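PDB 5N0L: GTP-sensing transcriptional pleiotropic repressor CodY from Clostridioides difficile, which senses GTP and, through its GAF domain, binds isoleucine, and acts as a pleiotropic repressor of transcription. Local coordinates for the interface of chains A and B and the interface of chains A and C. Residues are numbered along the deposited sequence; one frame, centred on the assembly and turned at random. Chains: chain A/B/C, GTP-sensing transcriptional pleiotropic repressor CodY.

Contact 1 and contact 2 lie about 10 Å apart, measured between the centres of their C-alpha atoms, on the GAF domain of chain A. Both use helix 141-158 of that chain: A:Asp141, A:Asp142, A:Leu144, A:Val145 and A:Glu148 serve contact 1, A:Asp143 and A:Ile146 serve contact 2, where helix 30-40 joins in. One helix of chain A thus receives the same N-terminal helix, 7-21, from two partners, centred on B:Leu9 in one and C:Lys11 in the other. Helix 7-21 is therefore used in two ways in the six-chain deposited assembly, though the A–B interface, not exactly two-fold, may be a crystal contact.

Contact 1: the interface of chains A and B. Residues chain A 141-142, 144-145, 148; chain B 8-9, 12.
B:Leu9, on the N-terminal helix 7-21 of chain B, lies against the start of helix 141-158 in the CodY GAF-like domain of chain A, in a helix-to-helix packing contact. It meets chain A from its backbone outward. The B:Leu9 CA is 3.7 Å from the methyl CG2 of A:Val145, and CB stays beside the same methyl at 3.9 Å. The two side chains run antiparallel past one another, so the isopropyl end of the leucine passes the valine and reaches the backbone of the chain A helix. With CG placed opposite its own backbone N (chi1 178°), B:Leu9 extends toward that helix, and chi2 of 58° spreads the two methyls, both of which touch CB of A:Leu144. Methyl CD1 comes 3.8 Å from the backbone N of A:Val145 and also meets the carboxylate oxygen OE1 of A:Glu148, whose extended chain lies roughly perpendicular to the leucine. Methyl CD2 touches the carboxylate carbon CG of A:Asp141 at 3.8 Å, again nearly perpendicular, and approaches CD1 of A:Leu144 at 4.0 Å.

The second methyl of A:Val145, CG1, meets B:Thr12. It lies 3.6 Å from the threonine hydroxyl OG1, a van der Waals approach. That hydroxyl is turned back to its own helix, where OG1 of B:Thr12 donates a hydrogen bond of 2.8 Å to the carbonyl O of B:Val8. The donor is tilted 34° from the carbonyl plane, and the bond helps fix the hydroxyl's rotation. One turn earlier, methyl CG1 of B:Val8 faces both A:Val145 CG2 and the carboxylate OD1 of A:Asp142. The patch may reflect crystal packing as well as assembly.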
loop_
_atom_site.group_PDB
_atom_site.type_symbol
_atom_site.label_atom_id
_atom_site.label_comp_id
_atom_site.label_asym_id
_atom_site.label_seq_id
_atom_site.Cartn_x
_atom_site.Cartn_y
_atom_site.Cartn_z
ATOM N N ASP A 141 25.310 17.807 20.902
ATOM C CA ASP A 141 24.245 16.867 21.173
ATOM C C ASP A 141 22.903 17.282 20.580
ATOM O O ASP A 141 22.065 16.399 20.347
ATOM C CB ASP A 141 24.065 16.641 22.722
ATOM C CG ASP A 141 25.198 15.835 23.337
ATOM O OD1 ASP A 141 26.048 15.319 22.573
ATOM O OD2 ASP A 141 25.268 15.723 24.616
ATOM N N ASP A 142 22.651 18.604 20.461
ATOM C CA ASP A 142 21.446 19.148 19.866
ATOM C C ASP A 142 21.469 18.713 18.350
ATOM O O ASP A 142 20.417 18.394 17.888
ATOM C CB ASP A 142 21.262 20.610 19.973
ATOM C CG ASP A 142 20.925 20.976 21.493
ATOM O OD1 ASP A 142 20.229 20.153 22.165
ATOM O OD2 ASP A 142 21.263 22.063 21.915
ATOM N N LEU A 144 22.949 16.178 17.072
ATOM C CA LEU A 144 22.686 14.748 17.126
ATOM C C LEU A 144 21.249 14.384 17.305
ATOM O O LEU A 144 20.768 13.394 16.730
ATOM C CB LEU A 144 23.620 14.012 18.085
ATOM C CG LEU A 144 25.126 14.042 17.974
ATOM C CD1 LEU A 144 25.879 13.119 18.972
ATOM C CD2 LEU A 144 25.544 13.642 16.568
ATOM N N VAL A 145 20.489 15.163 18.147
ATOM C CA VAL A 145 19.102 14.946 18.280
ATOM C C VAL A 145 18.481 15.016 16.851
ATOM O O VAL A 145 17.632 14.165 16.533
ATOM C CB VAL A 145 18.399 15.971 19.196
ATOM C CG1 VAL A 145 16.897 15.989 19.149
ATOM C CG2 VAL A 145 18.899 15.608 20.637
ATOM N N GLU A 148 19.581 12.144 14.526
ATOM C CA GLU A 148 19.084 10.893 14.865
ATOM C C GLU A 148 17.598 10.707 14.653
ATOM O O GLU A 148 17.155 9.583 14.195
ATOM C CB GLU A 148 19.500 10.453 16.262
ATOM C CG GLU A 148 20.984 10.208 16.334
ATOM C CD GLU A 148 21.484 9.619 17.618
ATOM O OE1 GLU A 148 20.637 9.270 18.497
ATOM O OE2 GLU A 148 22.740 9.491 17.689
ATOM N N VAL B 8 18.240 15.450 26.634
ATOM C CA VAL B 8 17.414 15.488 25.384
ATOM C C VAL B 8 17.823 14.398 24.371
ATOM O O VAL B 8 16.938 13.732 23.795
ATOM C CB VAL B 8 17.334 16.882 24.767
ATOM C CG1 VAL B 8 18.677 17.408 24.292
ATOM C CG2 VAL B 8 16.211 16.991 23.707
ATOM N N LEU B 9 19.108 14.186 24.277
ATOM C CA LEU B 9 19.630 13.138 23.329
ATOM C C LEU B 9 19.372 11.733 23.872
ATOM O O LEU B 9 18.933 10.744 23.150
ATOM C CB LEU B 9 21.081 13.424 23.052
ATOM C CG LEU B 9 21.810 12.442 22.131
ATOM C CD1 LEU B 9 21.073 12.372 20.691
ATOM C CD2 LEU B 9 23.250 12.889 21.993
ATOM N N THR B 12 15.614 11.183 23.361
ATOM C CA THR B 12 15.431 11.020 21.851
ATOM C C THR B 12 15.799 9.600 21.424
ATOM O O THR B 12 15.016 8.868 20.698
ATOM C CB THR B 12 16.274 12.056 21.158
ATOM O OG1 THR B 12 15.639 13.328 21.301
ATOM C CG2 THR B 12 16.322 11.731 19.620
#

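Contact 2: the interface of chains A and C. Residues chain A 39-40, 143, 146; chain C 8, 11-12, 15.
Helix 7-21 of chain C packs across helices 30-40 and 141-158 of the chain A GAF domain, with C:Lys11 laid between A:Val39 and A:Ile146. C:Lys11 has more of its surface hidden by chain A, 79 Å², than any other residue of the patch. Its CB meets the terminal methyl CD1 of A:Ile146 at 3.6 Å, and the two side chains lie roughly perpendicular. CG and CD then run past CB of A:Val39, with CG 4.0 Å away. The lysine chain stays extended beyond CG, which carries its ammonium group to the C-terminal end of helix 30-40. There CE lies 3.3 Å from the backbone carbonyl O of A:Val39. The ammonium nitrogen NZ forms a salt bridge with the carboxylate OD1 of A:Asp143, a long one at 3.9 Å. Water 1 joins the same groups, 2.8 Å from A:Asp143 OD1 and more distant from C:Lys11 NZ. The aspartate and the carbonyl-bearing helix end would probably both favour a positive charge on the lysine.

Away from the ammonium group, A:Ile146 turns its branch methyl CG2, opposite its backbone N, towards CG1 of C:Ile15 at 3.8 Å. The far methyl CD1 of C:Ile15 reaches CG2 of A:Val39, and together these contacts form an apolar patch next to the lysine stem. C:Thr12 adds its hydroxyl, whose OG1 lies 4.0 Å from CG1 of A:Ile146. This OG1 donates a hydrogen bond of 2.9 Å to the carbonyl O of C:Val8, approaching from above the carbonyl plane. The complete interface is two-fold symmetric, so the same contacts recur with the chains exchanged, which fits a dimer without proving it.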
loop_
_atom_site.group_PDB
_atom_site.type_symbol
_atom_site.label_atom_id
_atom_site.label_comp_id
_atom_site.label_asym_id
_atom_site.label_seq_id
_atom_site.Cartn_x
_atom_site.Cartn_y
_atom_site.Cartn_z
ATOM N N VAL A 39 19.902 23.388 8.065
ATOM C CA VAL A 39 19.894 23.721 9.602
ATOM C C VAL A 39 21.326 23.437 10.044
ATOM O O VAL A 39 21.727 24.235 10.824
ATOM C CB VAL A 39 18.704 23.106 10.419
ATOM C CG1 VAL A 39 17.321 23.481 9.900
ATOM C CG2 VAL A 39 18.861 21.627 10.617
ATOM N N LEU A 40 22.127 22.349 9.564
ATOM C CA LEU A 40 23.361 22.043 9.995
ATOM C C LEU A 40 24.499 22.564 9.173
ATOM O O LEU A 40 25.620 22.220 9.525
ATOM C CB LEU A 40 23.433 20.547 10.205
ATOM C CG LEU A 40 22.317 19.874 10.966
ATOM C CD1 LEU A 40 22.497 18.387 11.104
ATOM C CD2 LEU A 40 22.407 20.490 12.462
ATOM N N ASP A 143 22.604 18.876 17.774
ATOM C CA ASP A 143 22.779 18.448 16.285
ATOM C C ASP A 143 22.481 16.968 16.143
ATOM O O ASP A 143 21.767 16.537 15.164
ATOM C CB ASP A 143 24.144 18.731 15.885
ATOM C CG ASP A 143 24.470 20.203 15.798
ATOM O OD1 ASP A 143 23.636 21.081 15.544
ATOM O OD2 ASP A 143 25.676 20.487 16.030
ATOM N N ILE A 146 18.768 16.087 16.194
ATOM C CA ILE A 146 18.107 16.393 14.875
ATOM C C ILE A 146 18.519 15.268 13.902
ATOM O O ILE A 146 17.683 14.700 13.214
ATOM C CB ILE A 146 18.463 17.745 14.330
ATOM C CG1 ILE A 146 17.855 18.829 15.308
ATOM C CG2 ILE A 146 17.981 17.950 12.890
ATOM C CD1 ILE A 146 18.400 20.156 15.028
ATOM N N VAL C 8 17.803 24.602 19.188
ATOM C CA VAL C 8 17.375 23.217 18.879
ATOM C C VAL C 8 15.889 23.091 18.560
ATOM O O VAL C 8 15.486 22.414 17.579
ATOM C CB VAL C 8 17.860 22.180 19.903
ATOM C CG1 VAL C 8 17.101 22.323 21.244
ATOM C CG2 VAL C 8 17.740 20.730 19.413
ATOM N N LYS C 11 15.263 24.749 15.018
ATOM C CA LYS C 11 15.793 23.840 13.942
ATOM C C LYS C 11 14.902 22.599 13.845
ATOM O O LYS C 11 14.539 22.219 12.711
ATOM C CB LYS C 11 17.230 23.458 14.233
ATOM C CG LYS C 11 18.261 24.584 14.060
ATOM C CD LYS C 11 19.623 24.070 14.271
ATOM C CE LYS C 11 20.735 25.014 13.854
ATOM N NZ LYS C 11 22.142 24.421 14.149
ATOM N N THR C 12 14.477 22.007 14.969
ATOM C CA THR C 12 13.462 20.948 14.974
ATOM C C THR C 12 12.173 21.384 14.226
ATOM O O THR C 12 11.609 20.636 13.400
ATOM C CB THR C 12 13.173 20.440 16.414
ATOM O OG1 THR C 12 14.337 19.798 16.869
ATOM C CG2 THR C 12 12.019 19.447 16.476
ATOM N N ILE C 15 12.827 21.389 10.409
ATOM C CA ILE C 15 12.816 20.001 9.893
ATOM C C ILE C 15 11.407 19.506 9.871
ATOM O O ILE C 15 10.967 18.830 8.914
ATOM C CB ILE C 15 13.622 18.996 10.753
ATOM C CG1 ILE C 15 15.105 19.356 10.796
ATOM C CG2 ILE C 15 13.441 17.527 10.288
ATOM C CD1 ILE C 15 15.794 19.356 9.418
HETATM O O HOH W 1 21.693 22.621 16.768
#